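Local coordinates for glycosyl hydrolase family 2, TIM barrel domain protein (Faecalibacterium prausnitzii A2-165, PDB 6ED2), which probably hydrolyses beta-D-glucuronides, as a gut bacterial beta-glucuronidase of glycosyl hydrolase family 2, at residues F48-E53 with K84-Y89; C90-Y95 with L159-L164; T118-V123 with Q132-F137. All blocks are in the same frame, centred on the assembly; numbering follows the deposited sequence.

Interaction 1 of 3, residues F48-E53 with K84-Y89; sequences FSFDPE and KASREY
F50 on a sheet strand and Y89, two residues beyond helix 84-87, make the closest backbone approach with their CA atoms 8.1 Å apart, too far for main-chain pairing, so side chains carry the contact. The two aromatic side chains run past each other in opposite directions. F50 CD1 comes over one face of the Y89 ring, 3.4 Å from Y89 CG, while the ring planes meet obliquely at 41°, neither stacked nor T-shaped. F50 CB adds a CH-pi contact, 4.2 Å from the centroid of the Y89 ring. With Y89 CG anti to the backbone N (chi1 180°), the phenol is carried to the D51-P52 peptide, where P52 CB lies 4.2 Å from Y89 CE1 at the ring edge. The phenol oxygen is hydrogen-bonded to D92 O. F50 CZ rests 3.8 Å from S86 CB, and the S86 hydroxyl is bonded to D83. F48 CE2 stands over the centre of one face of the F50 ring. On the helix, K84 and R87 reach S549 of a second subunit. The chemistry is mainly apolar, and the polar atoms at its margins find partners nearby; between strand and helix end the contact rests on shape, not charge.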
loop_
_atom_site.group_PDB
_atom_site.type_symbol
_atom_site.label_atom_id
_atom_site.label_comp_id
_atom_site.label_asym_id
_atom_site.label_seq_id
_atom_site.Cartn_x
_atom_site.Cartn_y
_atom_site.Cartn_z
ATOM N N PHE A 48 0.913 -36.647 3.157
ATOM C CA PHE A 48 2.168 -36.038 2.759
ATOM C C PHE A 48 3.149 -36.153 3.910
ATOM O O PHE A 48 2.779 -35.953 5.067
ATOM C CB PHE A 48 1.953 -34.560 2.369
ATOM C CG PHE A 48 3.222 -33.803 2.010
ATOM C CD1 PHE A 48 3.553 -33.579 0.682
ATOM C CD2 PHE A 48 4.043 -33.257 3.000
ATOM C CE1 PHE A 48 4.703 -32.845 0.333
ATOM C CE2 PHE A 48 5.191 -32.535 2.662
ATOM C CZ PHE A 48 5.512 -32.323 1.317
ATOM N N SER A 49 4.403 -36.457 3.585
ATOM C CA SER A 49 5.444 -36.463 4.594
ATOM C C SER A 49 6.755 -36.029 3.961
ATOM O O SER A 49 7.102 -36.491 2.871
ATOM C CB SER A 49 5.609 -37.850 5.225
ATOM O OG SER A 49 6.538 -37.759 6.281
ATOM N N PHE A 50 7.468 -35.134 4.643
ATOM C CA PHE A 50 8.870 -34.901 4.328
ATOM C C PHE A 50 9.689 -36.134 4.707
ATOM O O PHE A 50 9.327 -36.887 5.614
ATOM C CB PHE A 50 9.398 -33.672 5.078
ATOM C CG PHE A 50 8.717 -32.378 4.697
ATOM C CD1 PHE A 50 8.852 -31.855 3.419
ATOM C CD2 PHE A 50 7.944 -31.676 5.621
ATOM C CE1 PHE A 50 8.222 -30.663 3.062
ATOM C CE2 PHE A 50 7.311 -30.472 5.266
ATOM C CZ PHE A 50 7.457 -29.968 3.990
ATOM N N ASP A 51 10.809 -36.331 4.009
ATOM C CA ASP A 51 11.721 -37.458 4.247
ATOM C C ASP A 51 13.152 -36.928 4.279
ATOM O O ASP A 51 13.939 -37.176 3.359
ATOM C CB ASP A 51 11.543 -38.520 3.158
ATOM C CG ASP A 51 12.285 -39.841 3.450
ATOM O OD1 ASP A 51 13.017 -39.968 4.468
ATOM O OD2 ASP A 51 12.119 -40.763 2.617
ATOM N N PRO A 52 13.519 -36.176 5.324
ATOM C CA PRO A 52 14.831 -35.499 5.302
ATOM C C PRO A 52 16.006 -36.457 5.369
ATOM O O PRO A 52 17.102 -36.112 4.908
ATOM C CB PRO A 52 14.782 -34.580 6.531
ATOM C CG PRO A 52 13.792 -35.227 7.437
ATOM C CD PRO A 52 12.741 -35.822 6.523
ATOM N N GLU A 53 15.829 -37.645 5.922
ATOM C CA GLU A 53 16.921 -38.601 5.984
ATOM C C GLU A 53 16.903 -39.582 4.819
ATOM O O GLU A 53 17.707 -40.518 4.807
ATOM C CB GLU A 53 16.887 -39.345 7.322
ATOM C CG GLU A 53 17.141 -38.438 8.530
ATOM C CD GLU A 53 18.457 -37.676 8.434
ATOM O OE1 GLU A 53 19.512 -38.319 8.222
ATOM O OE2 GLU A 53 18.433 -36.431 8.566
ATOM N N LYS A 84 9.260 -21.446 7.615
ATOM C CA LYS A 84 10.119 -21.318 6.440
ATOM C C LYS A 84 10.850 -22.625 6.100
ATOM O O LYS A 84 11.131 -22.883 4.923
ATOM C CB LYS A 84 11.120 -20.170 6.654
ATOM C CG LYS A 84 11.996 -19.868 5.435
ATOM C CD LYS A 84 12.851 -18.628 5.628
ATOM C CE LYS A 84 11.992 -17.406 5.871
ATOM N NZ LYS A 84 12.721 -16.159 5.513
ATOM N N ALA A 85 11.165 -23.458 7.101
ATOM C CA ALA A 85 11.858 -24.718 6.831
ATOM C C ALA A 85 11.034 -25.619 5.920
ATOM O O ALA A 85 11.583 -26.311 5.057
ATOM C CB ALA A 85 12.181 -25.446 8.138
ATOM N N SER A 86 9.716 -25.627 6.096
ATOM C CA SER A 86 8.865 -26.401 5.202
ATOM C C SER A 86 8.735 -25.719 3.849
ATOM O O SER A 86 8.771 -26.389 2.809
ATOM C CB SER A 86 7.486 -26.596 5.832
ATOM O OG SER A 86 7.600 -27.258 7.081
ATOM N N ARG A 87 8.580 -24.388 3.834
ATOM C CA ARG A 87 8.492 -23.699 2.548
ATOM C C ARG A 87 9.737 -23.958 1.714
ATOM O O ARG A 87 9.641 -24.202 0.507
ATOM C CB ARG A 87 8.283 -22.196 2.734
ATOM C CG ARG A 87 7.983 -21.462 1.426
ATOM C CD ARG A 87 8.281 -19.953 1.540
ATOM N NE ARG A 87 9.711 -19.682 1.458
ATOM C CZ ARG A 87 10.325 -18.615 1.978
ATOM N NH1 ARG A 87 9.644 -17.684 2.636
ATOM N NH2 ARG A 87 11.640 -18.472 1.834
ATOM N N GLU A 88 10.909 -23.950 2.342
ATOM C CA GLU A 88 12.173 -24.101 1.623
ATOM C C GLU A 88 12.678 -25.543 1.596
ATOM O O GLU A 88 13.815 -25.775 1.175
ATOM C CB GLU A 88 13.238 -23.189 2.244
ATOM C CG GLU A 88 13.009 -21.685 2.025
ATOM C CD GLU A 88 13.500 -21.193 0.654
ATOM O OE1 GLU A 88 14.149 -21.971 -0.075
ATOM O OE2 GLU A 88 13.240 -20.024 0.294
ATOM N N TYR A 89 11.874 -26.510 2.051
ATOM C CA TYR A 89 12.331 -27.895 2.100
ATOM C C TYR A 89 12.855 -28.357 0.746
ATOM O O TYR A 89 12.192 -28.199 -0.292
ATOM C CB TYR A 89 11.209 -28.832 2.541
ATOM C CG TYR A 89 11.687 -30.260 2.580
ATOM C CD1 TYR A 89 12.347 -30.755 3.707
ATOM C CD2 TYR A 89 11.530 -31.106 1.484
ATOM C CE1 TYR A 89 12.805 -32.062 3.756
ATOM C CE2 TYR A 89 12.000 -32.422 1.516
ATOM C CZ TYR A 89 12.634 -32.889 2.656
ATOM O OH TYR A 89 13.092 -34.187 2.711
#

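Interaction 2 of 3, residues C90-Y95 with L159-L164; sequences CGDFWY and LANNEL
Antiparallel pairing of strands 92-101 and 152-161 sets D92 opposite N161, F93 opposite A160 and W94 opposite L159. F93 N donates to A160 O at 2.9 Å, and A160 N returns a bond to F93 O at 2.8 Å. Past the last pair N162 continues the ladder: its OD1 accepts from G91 N in the carbonyl plane at 2.8 Å, and its N gives to G91 O. N161 organises the turn. With CG anti to the backbone N (chi1 -177°), its ND2 reaches D92 OD1 at 2.7 Å, from above the carboxylate plane, and meets the anti lone pair of E163 OE1 in the amide plane at 2.8 Å. N161 OD1 accepts from E163 N, an Asx turn, and from R120. An alanine in place of N161 is likely to leave the D92 and E163 carboxylates without their shared donor and the turn free to shift. On the D92 face, L159 CB sits over the six-membered ring of W94, 3.9 Å from its centroid, and W94 NE1 bonds to D51. On the reverse face A160 CB touches F93 CE1 at 3.5 Å. This pairing belongs to the antiparallel sheet of the jelly-roll, sugar-binding domain, as in other family 2 hydrolases.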
loop_
_atom_site.group_PDB
_atom_site.type_symbol
_atom_site.label_atom_id
_atom_site.label_comp_id
_atom_site.label_asym_id
_atom_site.label_seq_id
_atom_site.Cartn_x
_atom_site.Cartn_y
_atom_site.Cartn_z
ATOM N N CYS A 90 14.038 -28.963 0.763
ATOM C CA CYS A 90 14.688 -29.428 -0.459
ATOM C C CYS A 90 15.168 -30.855 -0.241
ATOM O O CYS A 90 16.000 -31.103 0.637
ATOM C CB CYS A 90 15.850 -28.509 -0.847
ATOM S SG CYS A 90 16.583 -28.905 -2.478
ATOM N N GLY A 91 14.629 -31.786 -1.008
ATOM C CA GLY A 91 15.004 -33.176 -0.836
ATOM C C GLY A 91 13.860 -34.088 -1.240
ATOM O O GLY A 91 13.081 -33.761 -2.131
ATOM N N ASP A 92 13.807 -35.243 -0.570
ATOM C CA ASP A 92 12.766 -36.248 -0.792
ATOM C C ASP A 92 11.512 -35.919 0.020
ATOM O O ASP A 92 11.602 -35.537 1.193
ATOM C CB ASP A 92 13.261 -37.631 -0.354
ATOM C CG ASP A 92 14.244 -38.266 -1.321
ATOM O OD1 ASP A 92 14.378 -37.818 -2.484
ATOM O OD2 ASP A 92 14.892 -39.241 -0.892
ATOM N N PHE A 93 10.342 -36.104 -0.595
ATOM C CA PHE A 93 9.066 -35.957 0.094
ATOM C C PHE A 93 8.055 -36.915 -0.534
ATOM O O PHE A 93 8.168 -37.285 -1.707
ATOM C CB PHE A 93 8.542 -34.501 0.048
ATOM C CG PHE A 93 8.550 -33.879 -1.334
ATOM C CD1 PHE A 93 7.400 -33.885 -2.119
ATOM C CD2 PHE A 93 9.713 -33.287 -1.844
ATOM C CE1 PHE A 93 7.382 -33.319 -3.388
ATOM C CE2 PHE A 93 9.719 -32.713 -3.116
ATOM C CZ PHE A 93 8.546 -32.730 -3.894
ATOM N N TRP A 94 7.045 -37.296 0.256
ATOM C CA TRP A 94 6.118 -38.360 -0.117
ATOM C C TRP A 94 4.679 -37.863 -0.161
ATOM O O TRP A 94 4.225 -37.133 0.733
ATOM C CB TRP A 94 6.196 -39.533 0.866
ATOM C CG TRP A 94 7.502 -40.281 0.904
ATOM C CD1 TRP A 94 8.664 -39.868 1.468
ATOM C CD2 TRP A 94 7.744 -41.599 0.399
ATOM N NE1 TRP A 94 9.629 -40.843 1.342
ATOM C CE2 TRP A 94 9.087 -41.916 0.682
ATOM C CE3 TRP A 94 6.955 -42.541 -0.274
ATOM C CZ2 TRP A 94 9.666 -43.135 0.310
ATOM C CZ3 TRP A 94 7.520 -43.746 -0.634
ATOM C CH2 TRP A 94 8.864 -44.034 -0.343
ATOM N N TYR A 95 3.967 -38.287 -1.197
ATOM C CA TYR A 95 2.526 -38.154 -1.311
ATOM C C TYR A 95 1.903 -39.544 -1.255
ATOM O O TYR A 95 2.490 -40.521 -1.731
ATOM C CB TYR A 95 2.131 -37.477 -2.622
ATOM C CG TYR A 95 2.305 -35.981 -2.666
ATOM C CD1 TYR A 95 1.204 -35.140 -2.565
ATOM C CD2 TYR A 95 3.562 -35.403 -2.851
ATOM C CE1 TYR A 95 1.342 -33.771 -2.624
ATOM C CE2 TYR A 95 3.713 -34.012 -2.906
ATOM C CZ TYR A 95 2.598 -33.206 -2.786
ATOM O OH TYR A 95 2.717 -31.829 -2.836
ATOM N N LEU A 159 7.119 -41.037 -4.233
ATOM C CA LEU A 159 8.357 -40.489 -3.697
ATOM C C LEU A 159 8.849 -39.452 -4.698
ATOM O O LEU A 159 9.247 -39.796 -5.819
ATOM C CB LEU A 159 9.388 -41.588 -3.467
ATOM C CG LEU A 159 10.818 -41.112 -3.224
ATOM C CD1 LEU A 159 10.876 -40.107 -2.079
ATOM C CD2 LEU A 159 11.737 -42.309 -2.954
ATOM N N ALA A 160 8.786 -38.184 -4.311
ATOM C CA ALA A 160 9.203 -37.093 -5.171
ATOM C C ALA A 160 10.439 -36.422 -4.583
ATOM O O ALA A 160 10.793 -36.622 -3.416
ATOM C CB ALA A 160 8.057 -36.087 -5.365
ATOM N N ASN A 161 11.106 -35.628 -5.418
ATOM C CA ASN A 161 12.341 -34.958 -5.033
ATOM C C ASN A 161 12.411 -33.638 -5.791
ATOM O O ASN A 161 12.007 -33.568 -6.956
ATOM C CB ASN A 161 13.561 -35.848 -5.343
ATOM C CG ASN A 161 14.876 -35.225 -4.899
ATOM O OD1 ASN A 161 15.433 -34.392 -5.594
ATOM N ND2 ASN A 161 15.356 -35.611 -3.725
ATOM N N ASN A 162 12.897 -32.583 -5.130
ATOM C CA ASN A 162 12.958 -31.273 -5.774
ATOM C C ASN A 162 14.366 -30.688 -5.778
ATOM O O ASN A 162 14.529 -29.469 -5.935
ATOM C CB ASN A 162 11.981 -30.303 -5.108
ATOM C CG ASN A 162 12.349 -30.004 -3.671
ATOM O OD1 ASN A 162 13.211 -30.663 -3.089
ATOM N ND2 ASN A 162 11.687 -29.005 -3.081
ATOM N N GLU A 163 15.382 -31.523 -5.595
ATOM C CA GLU A 163 16.753 -31.039 -5.634
ATOM C C GLU A 163 17.122 -30.601 -7.045
ATOM O O GLU A 163 16.626 -31.135 -8.041
ATOM C CB GLU A 163 17.714 -32.114 -5.131
ATOM C CG GLU A 163 17.598 -32.324 -3.649
ATOM C CD GLU A 163 18.383 -33.526 -3.134
ATOM O OE1 GLU A 163 17.768 -34.577 -2.883
ATOM O OE2 GLU A 163 19.603 -33.405 -2.934
ATOM N N LEU A 164 17.977 -29.587 -7.112
ATOM C CA LEU A 164 18.447 -29.017 -8.361
ATOM C C LEU A 164 19.873 -29.471 -8.671
ATOM O O LEU A 164 20.688 -29.690 -7.773
ATOM C CB LEU A 164 18.389 -27.494 -8.285
ATOM C CG LEU A 164 16.981 -26.911 -8.117
ATOM C CD1 LEU A 164 17.055 -25.394 -8.050
ATOM C CD2 LEU A 164 16.056 -27.378 -9.247
#

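Interaction 3 of 3, residues T118-V123 with Q132-F137; sequences THRARV and QHEGGF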
loop_
_atom_site.group_PDB
_atom_site.type_symbol
_atom_site.label_atom_id
_atom_site.label_comp_id
_atom_site.label_asym_id
_atom_site.label_seq_id
_atom_site.Cartn_x
_atom_site.Cartn_y
_atom_site.Cartn_z
ATOM N N THR A 118 6.886 -32.605 -9.561
ATOM C CA THR A 118 8.038 -31.711 -9.623
ATOM C C THR A 118 8.986 -32.037 -8.480
ATOM O O THR A 118 8.576 -31.984 -7.316
ATOM C CB THR A 118 7.560 -30.265 -9.557
ATOM O OG1 THR A 118 6.589 -30.048 -10.599
ATOM C CG2 THR A 118 8.727 -29.295 -9.695
ATOM N N HIS A 119 10.246 -32.380 -8.787
ATOM C CA HIS A 119 10.871 -32.407 -10.117
ATOM C C HIS A 119 11.012 -33.818 -10.717
ATOM O O HIS A 119 11.205 -33.982 -11.914
ATOM C CB HIS A 119 12.277 -31.800 -10.033
ATOM C CG HIS A 119 12.297 -30.313 -9.932
ATOM N ND1 HIS A 119 11.867 -29.493 -10.955
ATOM C CD2 HIS A 119 12.713 -29.494 -8.939
ATOM C CE1 HIS A 119 12.000 -28.229 -10.586
ATOM N NE2 HIS A 119 12.507 -28.204 -9.364
ATOM N N ARG A 120 10.996 -34.829 -9.855
ATOM C CA ARG A 120 11.161 -36.216 -10.273
ATOM C C ARG A 120 10.319 -37.072 -9.340
ATOM O O ARG A 120 9.954 -36.642 -8.241
ATOM C CB ARG A 120 12.635 -36.652 -10.240
ATOM C CG ARG A 120 13.335 -36.476 -8.867
ATOM C CD ARG A 120 14.878 -36.482 -9.006
ATOM N NE ARG A 120 15.263 -35.525 -10.035
ATOM C CZ ARG A 120 15.567 -34.252 -9.794
ATOM N NH1 ARG A 120 15.577 -33.774 -8.548
ATOM N NH2 ARG A 120 15.880 -33.460 -10.806
ATOM N N ALA A 121 10.018 -38.293 -9.772
ATOM C CA ALA A 121 9.072 -39.119 -9.030
ATOM C C ALA A 121 9.400 -40.602 -9.173
ATOM O O ALA A 121 9.840 -41.061 -10.233
ATOM C CB ALA A 121 7.636 -38.854 -9.504
ATOM N N ARG A 122 9.184 -41.334 -8.086
ATOM C CA ARG A 122 9.105 -42.791 -8.079
ATOM C C ARG A 122 7.732 -43.165 -7.537
ATOM O O ARG A 122 7.369 -42.768 -6.424
ATOM C CB ARG A 122 10.218 -43.410 -7.227
ATOM C CG ARG A 122 11.619 -43.096 -7.753
ATOM C CD ARG A 122 12.702 -43.553 -6.812
ATOM N NE ARG A 122 12.652 -44.993 -6.572
ATOM C CZ ARG A 122 13.375 -45.597 -5.634
ATOM N NH1 ARG A 122 14.193 -44.875 -4.866
ATOM N NH2 ARG A 122 13.286 -46.909 -5.459
ATOM N N VAL A 123 6.967 -43.908 -8.327
ATOM C CA VAL A 123 5.584 -44.227 -8.005
ATOM C C VAL A 123 5.494 -45.682 -7.561
ATOM O O VAL A 123 6.008 -46.583 -8.236
ATOM C CB VAL A 123 4.664 -43.949 -9.202
ATOM C CG1 VAL A 123 3.226 -44.374 -8.900
ATOM C CG2 VAL A 123 4.742 -42.472 -9.563
ATOM N N GLN A 132 9.037 -44.444 -12.914
ATOM C CA GLN A 132 10.026 -43.445 -12.552
ATOM C C GLN A 132 9.964 -42.351 -13.599
ATOM O O GLN A 132 9.748 -42.629 -14.782
ATOM C CB GLN A 132 11.437 -44.024 -12.475
ATOM C CG GLN A 132 11.573 -45.118 -11.441
ATOM C CD GLN A 132 12.913 -45.801 -11.513
ATOM O OE1 GLN A 132 13.476 -45.959 -12.598
ATOM N NE2 GLN A 132 13.445 -46.205 -10.355
ATOM N N HIS A 133 10.133 -41.111 -13.162
ATOM C CA HIS A 133 10.026 -40.004 -14.090
ATOM C C HIS A 133 10.964 -38.894 -13.665
ATOM O O HIS A 133 11.090 -38.595 -12.478
ATOM C CB HIS A 133 8.601 -39.475 -14.168
ATOM C CG HIS A 133 8.429 -38.370 -15.157
ATOM N ND1 HIS A 133 8.239 -38.596 -16.504
ATOM C CD2 HIS A 133 8.405 -37.028 -14.992
ATOM C CE1 HIS A 133 8.099 -37.438 -17.126
ATOM N NE2 HIS A 133 8.193 -36.471 -16.229
ATOM N N GLU A 134 11.609 -38.289 -14.650
ATOM C CA GLU A 134 12.489 -37.154 -14.452
ATOM C C GLU A 134 11.891 -35.955 -15.172
ATOM O O GLU A 134 11.469 -36.067 -16.326
ATOM C CB GLU A 134 13.892 -37.465 -14.986
ATOM C CG GLU A 134 14.777 -36.240 -15.063
ATOM C CD GLU A 134 15.195 -35.755 -13.682
ATOM O OE1 GLU A 134 15.236 -36.578 -12.740
ATOM O OE2 GLU A 134 15.467 -34.544 -13.539
ATOM N N GLY A 135 11.853 -34.811 -14.495
ATOM C CA GLY A 135 11.344 -33.598 -15.119
ATOM C C GLY A 135 10.010 -33.211 -14.514
ATOM O O GLY A 135 9.090 -34.035 -14.473
ATOM N N GLY A 136 9.888 -31.968 -14.058
ATOM C CA GLY A 136 8.753 -31.559 -13.260
ATOM C C GLY A 136 7.593 -30.927 -13.997
ATOM O O GLY A 136 6.682 -30.404 -13.342
ATOM N N PHE A 137 7.573 -30.950 -15.337
ATOM C CA PHE A 137 6.563 -30.144 -16.010
ATOM C C PHE A 137 5.910 -30.849 -17.180
ATOM O O PHE A 137 5.253 -30.187 -18.003
ATOM C CB PHE A 137 7.171 -28.803 -16.449
ATOM C CG PHE A 137 7.737 -28.028 -15.301
ATOM C CD1 PHE A 137 6.938 -27.150 -14.586
ATOM C CD2 PHE A 137 9.030 -28.258 -14.869
ATOM C CE1 PHE A 137 7.433 -26.466 -13.498
ATOM C CE2 PHE A 137 9.542 -27.585 -13.778
ATOM C CZ PHE A 137 8.737 -26.671 -13.096
HETATM O O HOH W 1 12.074 -30.485 -13.587
#
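R120 and E134 set two flat groups edge to edge: the carboxylate of E134 lies at the edge of the R120 guanidinium, their planes only 18° apart, and H119 CB lies over the rim of one guanidinium face. The grip is side-on. R120 NE donates to E134 OE1 at 2.9 Å, almost straight at 174°, and R120 NH2 to E134 OE2 at 3.0 Å, each carboxylate oxygen accepting on its syn lone pair. Both side chains point the same way from a non-hydrogen-bonded pair, and the bend of E134 at chi2 (71°) turns its carboxylate across to the arginine. The remaining nitrogen, R120 NH1, holds E163 O and N161 OD1, so one guanidinium ties three strand ends together.

The H119 ring has T118 CG2 over one face, toward its rim, and F137 CE2 at its edge, 4.1 Å from H119 CE1; F137 in turn stacks on Y357 of the TIM-barrel region. A water links H119 ND1, at 2.8 Å, to G136 N, at 2.7 Å, whereas H119 NE2 is bonded to N192. T118 OG1 donates to G136 O at 2.8 Å, in the carbonyl plane and on a lone pair. A side chain at G136 would run into T118 CG2, consistent with a glycine there.

Between these ends the strands exchange two bonds at one hydrogen-bonded pair, A121 N to H133 O and H133 N to A121 O, both 2.9 Å. R122 and Q132 lie side by side, and both turn their polar ends to E129. The peptide before H119 is cis, and H119 and R120 together face N161 of the adjoining strand. That is a classic beta bulge, here at the mouth of a beta hairpin, strands 120-125 and 128-134, in the jelly-roll domain.

Overall arrangement
All three contacts belong to one antiparallel sheet system. Interaction 1 is a surface contact, in which a short helix is packed on strand 38-51 mainly by aromatic side chains. Interaction 2 is buried and combines main-chain bonds, asparagine amides and apolar packing on both faces; it touches interaction 1 because strands 38-51 and 92-101 are neighbours, S49 O meeting W94 N at 2.7 Å. Interaction 3, partly buried, is a local hairpin whose sequence falls between the two segments of interaction 2, and its salt bridge marks a partly exposed edge. Interactions 2 and 3 touch through neighbouring strands 152-161 and 120-125, whereas interactions 1 and 3, centres about 17 Å apart, do not touch.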